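PDB 4RMM: putative uncharacterized protein from Chromobacterium violaceum, which is of unestablished function but probably hydrolyses acyl-CoA thioesters as a hotdog-fold thioesterase. Local coordinates for residues A[63-68]-A[95-100]; A[75-80]-A[108-113]; A[119-124]-A[137-142]. All blocks are in the same frame, centred on the assembly; numbering follows the deposited sequence.

Interaction 1: residues A[63-68]-A[95-100]; sequences GGLIGG and LDYLRP
Tyr97 OH is held by both subunits: Ile66 N donates to it at 2.9 Å in a nearly straight bond (170° at the hydrogen), and Glu71 of the second subunit bonds to the same hydroxyl. Ile66 N lies in the plane of the phenol ring, so the bond meets the ring at its edge. Further round that edge, Gly64 O comes within 3.5 Å of Tyr97 CE1. Ile66 is the N-cap residue of helix 67-80. Its CG1 sits between its own backbone N and carbonyl carbon (chi1 54°) and reaches Tyr97 CE1 at 3.6 Å, an oblique approach in which the two side chains slide past each other in opposite directions. This is the start of the central helix of the hotdog fold, held against strand 89-97 where the sheet runs on into the second subunit. In related hotdog thioesterases the substrate site lies at such a subunit interface, near the beginning of this helix. Two residues before Tyr97 the strand supplies Leu95, whose CD2 rests 3.6 Å from Gly67 CA. Gly67 N, in the first turn of the helix, is bonded to the other carboxylate oxygen of the same Glu71 of the second subunit, while Ile66 also packs on Ala136 of strand 136-143.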
loop_
_atom_site.group_PDB
_atom_site.type_symbol
_atom_site.label_atom_id
_atom_site.label_comp_id
_atom_site.label_asym_id
_atom_site.label_seq_id
_atom_site.Cartn_x
_atom_site.Cartn_y
_atom_site.Cartn_z
ATOM N N GLY A 63 -1.461 -6.752 11.001
ATOM C CA GLY A 63 -1.969 -5.402 10.951
ATOM C C GLY A 63 -3.103 -5.386 9.946
ATOM O O GLY A 63 -3.856 -4.421 9.870
ATOM N N GLY A 64 -3.225 -6.471 9.181
ATOM C CA GLY A 64 -4.268 -6.567 8.176
ATOM C C GLY A 64 -4.143 -5.510 7.090
ATOM O O GLY A 64 -5.114 -5.244 6.372
ATOM N N LEU A 65 -2.952 -4.911 6.968
ATOM C CA LEU A 65 -2.711 -3.880 5.965
ATOM C C LEU A 65 -2.863 -4.436 4.564
ATOM O O LEU A 65 -2.361 -5.518 4.266
ATOM C CB LEU A 65 -1.302 -3.286 6.116
ATOM C CG LEU A 65 -0.910 -2.698 7.472
ATOM C CD1 LEU A 65 0.398 -1.927 7.320
ATOM C CD2 LEU A 65 -2.011 -1.783 7.994
ATOM N N ILE A 66 -3.545 -3.681 3.705
ATOM C CA ILE A 66 -3.779 -4.075 2.320
ATOM C C ILE A 66 -3.655 -2.904 1.347
ATOM O O ILE A 66 -3.984 -3.028 0.172
ATOM C CB ILE A 66 -5.191 -4.706 2.130
ATOM C CG1 ILE A 66 -6.262 -3.763 2.667
ATOM C CG2 ILE A 66 -5.260 -6.069 2.842
ATOM C CD1 ILE A 66 -7.678 -4.311 2.549
ATOM N N GLY A 67 -3.162 -1.775 1.842
ATOM C CA GLY A 67 -3.009 -0.603 0.996
ATOM C C GLY A 67 -2.256 -0.866 -0.281
ATOM O O GLY A 67 -2.668 -0.421 -1.349
ATOM N N GLY A 68 -1.147 -1.588 -0.169
ATOM C CA GLY A 68 -0.357 -1.915 -1.349
ATOM C C GLY A 68 -1.143 -2.732 -2.360
ATOM O O GLY A 68 -1.078 -2.483 -3.554
ATOM N N LEU A 95 -7.988 4.973 1.448
ATOM C CA LEU A 95 -8.494 3.683 1.878
ATOM C C LEU A 95 -9.138 3.725 3.270
ATOM O O LEU A 95 -8.573 4.311 4.193
ATOM C CB LEU A 95 -7.323 2.686 1.896
ATOM C CG LEU A 95 -7.488 1.227 2.341
ATOM C CD1 LEU A 95 -8.418 0.477 1.405
ATOM C CD2 LEU A 95 -6.129 0.559 2.322
ATOM N N ASP A 96 -10.313 3.098 3.401
ATOM C CA ASP A 96 -11.016 2.980 4.674
ATOM C C ASP A 96 -11.157 1.512 5.024
ATOM O O ASP A 96 -11.588 0.716 4.208
ATOM C CB ASP A 96 -12.420 3.602 4.623
ATOM C CG ASP A 96 -12.388 5.108 4.646
ATOM O OD1 ASP A 96 -12.430 5.723 3.562
ATOM O OD2 ASP A 96 -12.308 5.678 5.755
ATOM N N TYR A 97 -10.786 1.156 6.242
ATOM C CA TYR A 97 -10.888 -0.211 6.719
ATOM C C TYR A 97 -12.190 -0.166 7.477
ATOM O O TYR A 97 -12.315 0.555 8.470
ATOM C CB TYR A 97 -9.713 -0.548 7.639
ATOM C CG TYR A 97 -8.404 -0.741 6.890
ATOM C CD1 TYR A 97 -7.924 -2.025 6.611
ATOM C CD2 TYR A 97 -7.651 0.357 6.447
ATOM C CE1 TYR A 97 -6.735 -2.215 5.915
ATOM C CE2 TYR A 97 -6.450 0.176 5.751
ATOM C CZ TYR A 97 -6.000 -1.116 5.490
ATOM O OH TYR A 97 -4.817 -1.336 4.811
ATOM N N LEU A 98 -13.162 -0.924 6.978
ATOM C CA LEU A 98 -14.513 -0.958 7.535
ATOM C C LEU A 98 -14.790 -2.064 8.536
ATOM O O LEU A 98 -15.466 -1.846 9.533
ATOM C CB LEU A 98 -15.518 -1.044 6.375
ATOM C CG LEU A 98 -15.333 0.120 5.396
ATOM C CD1 LEU A 98 -16.251 -0.041 4.223
ATOM C CD2 LEU A 98 -15.589 1.448 6.124
ATOM N N ARG A 99 -14.272 -3.252 8.270
ATOM C CA ARG A 99 -14.517 -4.381 9.146
ATOM C C ARG A 99 -13.315 -5.297 9.180
ATOM O O ARG A 99 -12.537 -5.350 8.246
ATOM C CB ARG A 99 -15.719 -5.188 8.644
ATOM C CG ARG A 99 -16.914 -4.349 8.229
ATOM C CD ARG A 99 -17.993 -5.212 7.591
ATOM N NE ARG A 99 -19.261 -4.493 7.504
ATOM C CZ ARG A 99 -19.470 -3.437 6.723
ATOM N NH1 ARG A 99 -18.490 -2.977 5.949
ATOM N NH2 ARG A 99 -20.652 -2.833 6.726
ATOM N N PRO A 100 -13.162 -6.047 10.269
ATOM C CA PRO A 100 -12.025 -6.958 10.360
ATOM C C PRO A 100 -12.126 -7.965 9.218
ATOM O O PRO A 100 -13.190 -8.132 8.628
ATOM C CB PRO A 100 -12.225 -7.614 11.726
ATOM C CG PRO A 100 -12.971 -6.559 12.502
ATOM C CD PRO A 100 -13.964 -6.065 11.502
#

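Interaction 2: residues A[75-80]-A[108-113]; sequences MIHLMW and AQCEIT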
loop_
_atom_site.group_PDB
_atom_site.type_symbol
_atom_site.label_atom_id
_atom_site.label_comp_id
_atom_site.label_asym_id
_atom_site.label_seq_id
_atom_site.Cartn_x
_atom_site.Cartn_y
_atom_site.Cartn_z
HETATM N N MSE A 75 -4.375 0.102 -10.138
HETATM C CA MSE A 75 -3.473 0.430 -11.238
HETATM C C MSE A 75 -3.628 -0.611 -12.346
HETATM O O MSE A 75 -3.838 -0.275 -13.516
HETATM C CB MSE A 75 -2.024 0.425 -10.769
HETATM C CG MSE A 75 -1.070 0.054 -11.898
HETATM SE SE MSE A 75 0.526 1.099 -11.928
HETATM C CE MSE A 75 1.678 -0.170 -11.046
ATOM N N ILE A 76 -3.503 -1.875 -11.968
ATOM C CA ILE A 76 -3.637 -2.973 -12.921
ATOM C C ILE A 76 -4.975 -2.920 -13.656
ATOM O O ILE A 76 -5.035 -3.108 -14.869
ATOM C CB ILE A 76 -3.484 -4.332 -12.202
ATOM C CG1 ILE A 76 -2.029 -4.491 -11.745
ATOM C CG2 ILE A 76 -3.892 -5.471 -13.128
ATOM C CD1 ILE A 76 -1.791 -5.621 -10.756
ATOM N N HIS A 77 -6.046 -2.643 -12.924
ATOM C CA HIS A 77 -7.377 -2.569 -13.529
ATOM C C HIS A 77 -7.392 -1.538 -14.649
ATOM O O HIS A 77 -7.984 -1.752 -15.711
ATOM C CB HIS A 77 -8.405 -2.163 -12.475
ATOM C CG HIS A 77 -9.802 -2.055 -12.993
ATOM N ND1 HIS A 77 -10.627 -3.153 -13.135
ATOM C CD2 HIS A 77 -10.543 -0.980 -13.361
ATOM C CE1 HIS A 77 -11.808 -2.757 -13.556
ATOM N NE2 HIS A 77 -11.788 -1.441 -13.703
ATOM N N LEU A 78 -6.738 -0.410 -14.392
ATOM C CA LEU A 78 -6.674 0.689 -15.349
ATOM C C LEU A 78 -5.944 0.320 -16.625
ATOM O O LEU A 78 -6.436 0.584 -17.721
ATOM C CB LEU A 78 -5.990 1.905 -14.723
ATOM C CG LEU A 78 -6.769 3.219 -14.774
ATOM C CD1 LEU A 78 -5.886 4.339 -14.265
ATOM C CD2 LEU A 78 -7.216 3.516 -16.191
HETATM N N MSE A 79 -4.764 -0.278 -16.492
HETATM C CA MSE A 79 -4.007 -0.638 -17.675
HETATM C C MSE A 79 -4.521 -1.900 -18.349
HETATM O O MSE A 79 -4.125 -2.222 -19.467
HETATM C CB MSE A 79 -2.505 -0.736 -17.361
HETATM C CG MSE A 79 -2.105 -1.487 -16.117
HETATM SE SE MSE A 79 -0.167 -1.362 -15.868
HETATM C CE MSE A 79 -0.054 0.428 -15.195
ATOM N N TRP A 80 -5.418 -2.607 -17.673
ATOM C CA TRP A 80 -6.008 -3.809 -18.244
ATOM C C TRP A 80 -7.190 -3.345 -19.084
ATOM O O TRP A 80 -7.513 -3.935 -20.112
ATOM C CB TRP A 80 -6.482 -4.748 -17.134
ATOM C CG TRP A 80 -7.062 -6.028 -17.642
ATOM C CD1 TRP A 80 -8.348 -6.244 -18.060
ATOM C CD2 TRP A 80 -6.375 -7.270 -17.808
ATOM N NE1 TRP A 80 -8.500 -7.544 -18.474
ATOM C CE2 TRP A 80 -7.298 -8.201 -18.329
ATOM C CE3 TRP A 80 -5.059 -7.695 -17.567
ATOM C CZ2 TRP A 80 -6.958 -9.525 -18.617
ATOM C CZ3 TRP A 80 -4.714 -9.015 -17.853
ATOM C CH2 TRP A 80 -5.663 -9.913 -18.371
ATOM N N ALA A 108 -11.719 -8.578 -4.561
ATOM C CA ALA A 108 -11.573 -7.154 -4.825
ATOM C C ALA A 108 -11.863 -6.863 -6.282
ATOM O O ALA A 108 -11.443 -7.605 -7.174
ATOM C CB ALA A 108 -10.153 -6.674 -4.460
ATOM N N GLN A 109 -12.579 -5.774 -6.520
ATOM C CA GLN A 109 -12.922 -5.386 -7.867
ATOM C C GLN A 109 -12.988 -3.878 -7.983
ATOM O O GLN A 109 -13.530 -3.199 -7.109
ATOM C CB GLN A 109 -14.270 -5.987 -8.259
ATOM C CG GLN A 109 -14.547 -5.917 -9.743
ATOM C CD GLN A 109 -15.706 -6.795 -10.151
ATOM O OE1 GLN A 109 -16.864 -6.382 -10.095
ATOM N NE2 GLN A 109 -15.401 -8.022 -10.554
ATOM N N CYS A 110 -12.461 -3.359 -9.085
ATOM C CA CYS A 110 -12.446 -1.920 -9.286
ATOM C C CYS A 110 -13.411 -1.467 -10.346
ATOM O O CYS A 110 -13.802 -2.221 -11.230
ATOM C CB CYS A 110 -11.050 -1.449 -9.677
ATOM S SG CYS A 110 -9.752 -2.335 -8.857
ATOM N N GLU A 111 -13.769 -0.200 -10.262
ATOM C CA GLU A 111 -14.677 0.375 -11.221
ATOM C C GLU A 111 -14.190 1.764 -11.580
ATOM O O GLU A 111 -13.787 2.524 -10.706
ATOM C CB GLU A 111 -16.066 0.472 -10.614
ATOM C CG GLU A 111 -17.004 1.349 -11.402
ATOM C CD GLU A 111 -18.316 1.538 -10.698
ATOM O OE1 GLU A 111 -18.417 2.460 -9.860
ATOM O OE2 GLU A 111 -19.236 0.744 -10.976
ATOM N N ILE A 112 -14.225 2.108 -12.860
ATOM C CA ILE A 112 -13.803 3.438 -13.269
ATOM C C ILE A 112 -15.000 4.393 -13.347
ATOM O O ILE A 112 -15.819 4.304 -14.253
ATOM C CB ILE A 112 -13.071 3.400 -14.617
ATOM C CG1 ILE A 112 -11.846 2.488 -14.496
ATOM C CG2 ILE A 112 -12.687 4.807 -15.025
ATOM C CD1 ILE A 112 -10.870 2.597 -15.625
ATOM N N THR A 113 -15.063 5.319 -12.388
ATOM C CA THR A 113 -16.159 6.297 -12.235
ATOM C C THR A 113 -16.328 7.453 -13.199
ATOM O O THR A 113 -17.415 7.686 -13.723
ATOM C CB THR A 113 -16.134 6.929 -10.874
ATOM O OG1 THR A 113 -16.412 5.936 -9.884
ATOM C CG2 THR A 113 -17.182 8.037 -10.813
#
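His77 carries most of this contact, its imidazole reaching from helix 75-80 across to Cys110 of strand 108-113. CG is anti to the backbone N (chi1 180°), extending from the helix toward the strand, and chi2 of 83° turns one face of the ring to Cys110. Cys110 CB lies over that face, 3.7 Å from the centroid of the His77 ring and displaced toward the rim, a CH-pi contact. The sulfur is farther out: Cys110 SG stands obliquely to the ring and comes to 3.9 Å from His77 CB. Cys110 O stands above the ring plane on the same side as Cys110 CB, 3.1 Å from His77 CE1; from there it meets His77 NE2 at too poor an angle for a hydrogen bond. The side chain of Ile112 completes the seat, its CG1 lying in the ring plane at the edge, 3.9 Å from His77 CD2. Glu41 also touches His77. One residue on, Leu78 starts out to the side of the strand, but its end comes nearer, and Leu78 CD2 meets Ile112 CD1 at 3.8 Å, the two side chains crossing at about a right angle. Leu78 packs on Phe142 of strand 136-143 as well, and Cys110 touches Val122 and Ile124 of strand 119-127. The axes of segments 75-80 and 108-113 pass 8.7 Å apart at 56°, as expected where the central helix of a hotdog fold lies across the inner face of its curved sheet. Across these segments the imidazole is held by packing and not by a hydrogen bond, and the partial negative charge of Cys110 O above its rim might slightly favour positive charge on the ring.

Interaction 3: residues A[119-124]-A[137-142]; sequences VAHVLI and VARAHF
Val122 and Ala140 pair at the middle of an antiparallel hairpin, linked by two backbone hydrogen bonds, of which Val122 N to Ala140 O is the straighter, at 2.8 Å and 176°. Hydrogen-bonded pairs Ala120-Phe142 and Ile124-Ala138 flank it, giving six bonds between these segments of the hotdog sheet. The face carrying these residues is buried and closely filled. Ile124 CD1 reaches over Ala138, 3.9 Å from Ala138 CB, and the Val122 and Phe142 side chains cross obliquely, Val122 CG2 lying 4.2 Å from Phe142 CD1. Helix 67-80 covers this face, Ala74 touching Val122 and Ile124, and Leu78 touching Phe142. The opposite face is more open to solvent. There Leu123 and Arg139 lie side by side, pointing the same way, with Leu123 CD1 over one face of the guanidinium, 3.7 Å from Arg139 NE. One close contact stands out on this side: His141 directs its edge at the face of His121 in a T-shaped pair, planes at 65°, its NE2 over the ring centre and 3.0 Å from His121 CE1. His141 ND1 is bonded to Asp92 of strand 89-97. Asp92 would tend to favour a charge on His141, whereas a charged His141 and Arg139, whose NE is 5.4 Å from His121 NE2, would probably discourage one on His121.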
loop_
_atom_site.group_PDB
_atom_site.type_symbol
_atom_site.label_atom_id
_atom_site.label_comp_id
_atom_site.label_asym_id
_atom_site.label_seq_id
_atom_site.Cartn_x
_atom_site.Cartn_y
_atom_site.Cartn_z
ATOM N N VAL A 119 -7.692 12.157 -16.959
ATOM C CA VAL A 119 -7.803 11.679 -15.592
ATOM C C VAL A 119 -8.834 10.585 -15.438
ATOM O O VAL A 119 -9.957 10.719 -15.903
ATOM C CB VAL A 119 -8.269 12.822 -14.681
ATOM C CG1 VAL A 119 -7.989 12.480 -13.242
ATOM C CG2 VAL A 119 -7.615 14.124 -15.093
ATOM N N ALA A 120 -8.459 9.516 -14.748
ATOM C CA ALA A 120 -9.361 8.407 -14.505
ATOM C C ALA A 120 -9.515 8.278 -12.998
ATOM O O ALA A 120 -8.538 8.397 -12.261
ATOM C CB ALA A 120 -8.781 7.119 -15.093
ATOM N N HIS A 121 -10.753 8.060 -12.550
ATOM C CA HIS A 121 -11.079 7.908 -11.136
ATOM C C HIS A 121 -11.525 6.471 -10.932
ATOM O O HIS A 121 -12.473 6.013 -11.560
ATOM C CB HIS A 121 -12.193 8.882 -10.742
ATOM C CG HIS A 121 -12.422 8.979 -9.264
ATOM N ND1 HIS A 121 -13.133 10.010 -8.689
ATOM C CD2 HIS A 121 -12.041 8.173 -8.245
ATOM C CE1 HIS A 121 -13.179 9.836 -7.380
ATOM N NE2 HIS A 121 -12.524 8.728 -7.083
ATOM N N VAL A 122 -10.823 5.766 -10.052
ATOM C CA VAL A 122 -11.074 4.358 -9.773
ATOM C C VAL A 122 -11.603 4.093 -8.358
ATOM O O VAL A 122 -11.153 4.713 -7.397
ATOM C CB VAL A 122 -9.757 3.543 -9.947
ATOM C CG1 VAL A 122 -9.986 2.059 -9.687
ATOM C CG2 VAL A 122 -9.198 3.762 -11.335
ATOM N N LEU A 123 -12.556 3.165 -8.244
ATOM C CA LEU A 123 -13.117 2.761 -6.950
ATOM C C LEU A 123 -12.826 1.273 -6.812
ATOM O O LEU A 123 -13.071 0.493 -7.733
ATOM C CB LEU A 123 -14.627 3.016 -6.891
ATOM C CG LEU A 123 -15.483 2.315 -5.812
ATOM C CD1 LEU A 123 -15.283 2.941 -4.430
ATOM C CD2 LEU A 123 -16.955 2.417 -6.219
ATOM N N ILE A 124 -12.262 0.896 -5.673
ATOM C CA ILE A 124 -11.906 -0.481 -5.378
ATOM C C ILE A 124 -12.674 -0.909 -4.131
ATOM O O ILE A 124 -12.690 -0.204 -3.120
ATOM C CB ILE A 124 -10.400 -0.628 -5.068
ATOM C CG1 ILE A 124 -9.570 0.116 -6.117
ATOM C CG2 ILE A 124 -9.998 -2.109 -5.046
ATOM C CD1 ILE A 124 -9.437 1.601 -5.840
ATOM N N VAL A 137 -12.886 -0.199 1.381
ATOM C CA VAL A 137 -13.188 0.429 0.093
ATOM C C VAL A 137 -12.096 1.472 -0.163
ATOM O O VAL A 137 -11.715 2.224 0.736
ATOM C CB VAL A 137 -14.575 1.119 0.083
ATOM C CG1 VAL A 137 -15.699 0.067 0.300
ATOM C CG2 VAL A 137 -14.626 2.178 1.158
ATOM N N ALA A 138 -11.573 1.503 -1.382
ATOM C CA ALA A 138 -10.536 2.472 -1.707
ATOM C C ALA A 138 -10.936 3.291 -2.912
ATOM O O ALA A 138 -11.907 2.969 -3.604
ATOM C CB ALA A 138 -9.215 1.769 -1.980
ATOM N N ARG A 139 -10.180 4.354 -3.149
ATOM C CA ARG A 139 -10.386 5.247 -4.275
ATOM C C ARG A 139 -9.032 5.813 -4.714
ATOM O O ARG A 139 -8.184 6.150 -3.884
ATOM C CB ARG A 139 -11.358 6.371 -3.894
ATOM C CG ARG A 139 -12.738 5.821 -3.507
ATOM C CD ARG A 139 -13.862 6.849 -3.584
ATOM N NE ARG A 139 -15.127 6.322 -3.060
ATOM C CZ ARG A 139 -15.323 5.986 -1.787
ATOM N NH1 ARG A 139 -14.340 6.121 -0.908
ATOM N NH2 ARG A 139 -16.501 5.518 -1.387
ATOM N N ALA A 140 -8.837 5.888 -6.023
ATOM C CA ALA A 140 -7.593 6.376 -6.593
ATOM C C ALA A 140 -7.810 7.206 -7.857
ATOM O O ALA A 140 -8.730 6.943 -8.627
ATOM C CB ALA A 140 -6.694 5.193 -6.897
ATOM N N HIS A 141 -6.960 8.213 -8.051
ATOM C CA HIS A 141 -7.016 9.083 -9.218
ATOM C C HIS A 141 -5.733 8.895 -9.988
ATOM O O HIS A 141 -4.649 8.889 -9.406
ATOM C CB HIS A 141 -7.128 10.561 -8.820
ATOM C CG HIS A 141 -8.417 10.912 -8.151
ATOM N ND1 HIS A 141 -8.475 11.555 -6.931
ATOM C CD2 HIS A 141 -9.702 10.710 -8.527
ATOM C CE1 HIS A 141 -9.736 11.729 -6.586
ATOM N NE2 HIS A 141 -10.503 11.224 -7.540
ATOM N N PHE A 142 -5.855 8.741 -11.301
ATOM C CA PHE A 142 -4.691 8.567 -12.140
ATOM C C PHE A 142 -4.681 9.581 -13.255
ATOM O O PHE A 142 -5.726 10.047 -13.712
ATOM C CB PHE A 142 -4.651 7.171 -12.755
ATOM C CG PHE A 142 -4.433 6.066 -11.762
ATOM C CD1 PHE A 142 -5.483 5.612 -10.963
ATOM C CD2 PHE A 142 -3.184 5.456 -11.644
ATOM C CE1 PHE A 142 -5.300 4.567 -10.064
ATOM C CE2 PHE A 142 -2.981 4.405 -10.747
ATOM C CZ PHE A 142 -4.046 3.960 -9.955
#

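All three contacts belong to one hotdog unit, a curved antiparallel sheet around helix 67-80. Interactions 1 and 2 use the two ends of that helix, their centres about 18 Å apart, and their segments alternate along the chain; interaction 3 follows both. Interaction 3 joins the strands between those used by the other two: 119-127 adjoins 106-115, and 136-143 adjoins 89-97. Its centre lies about 8 Å from that of interaction 2 and about 16 Å from that of interaction 1. Leu95 packs on Ala138 between interactions 1 and 3, while a probable hydrogen bond, Glu111 N to Leu123 O, connects interactions 2 and 3. The helix thus packs on the sheet at one end and meets the dimer interface at the other.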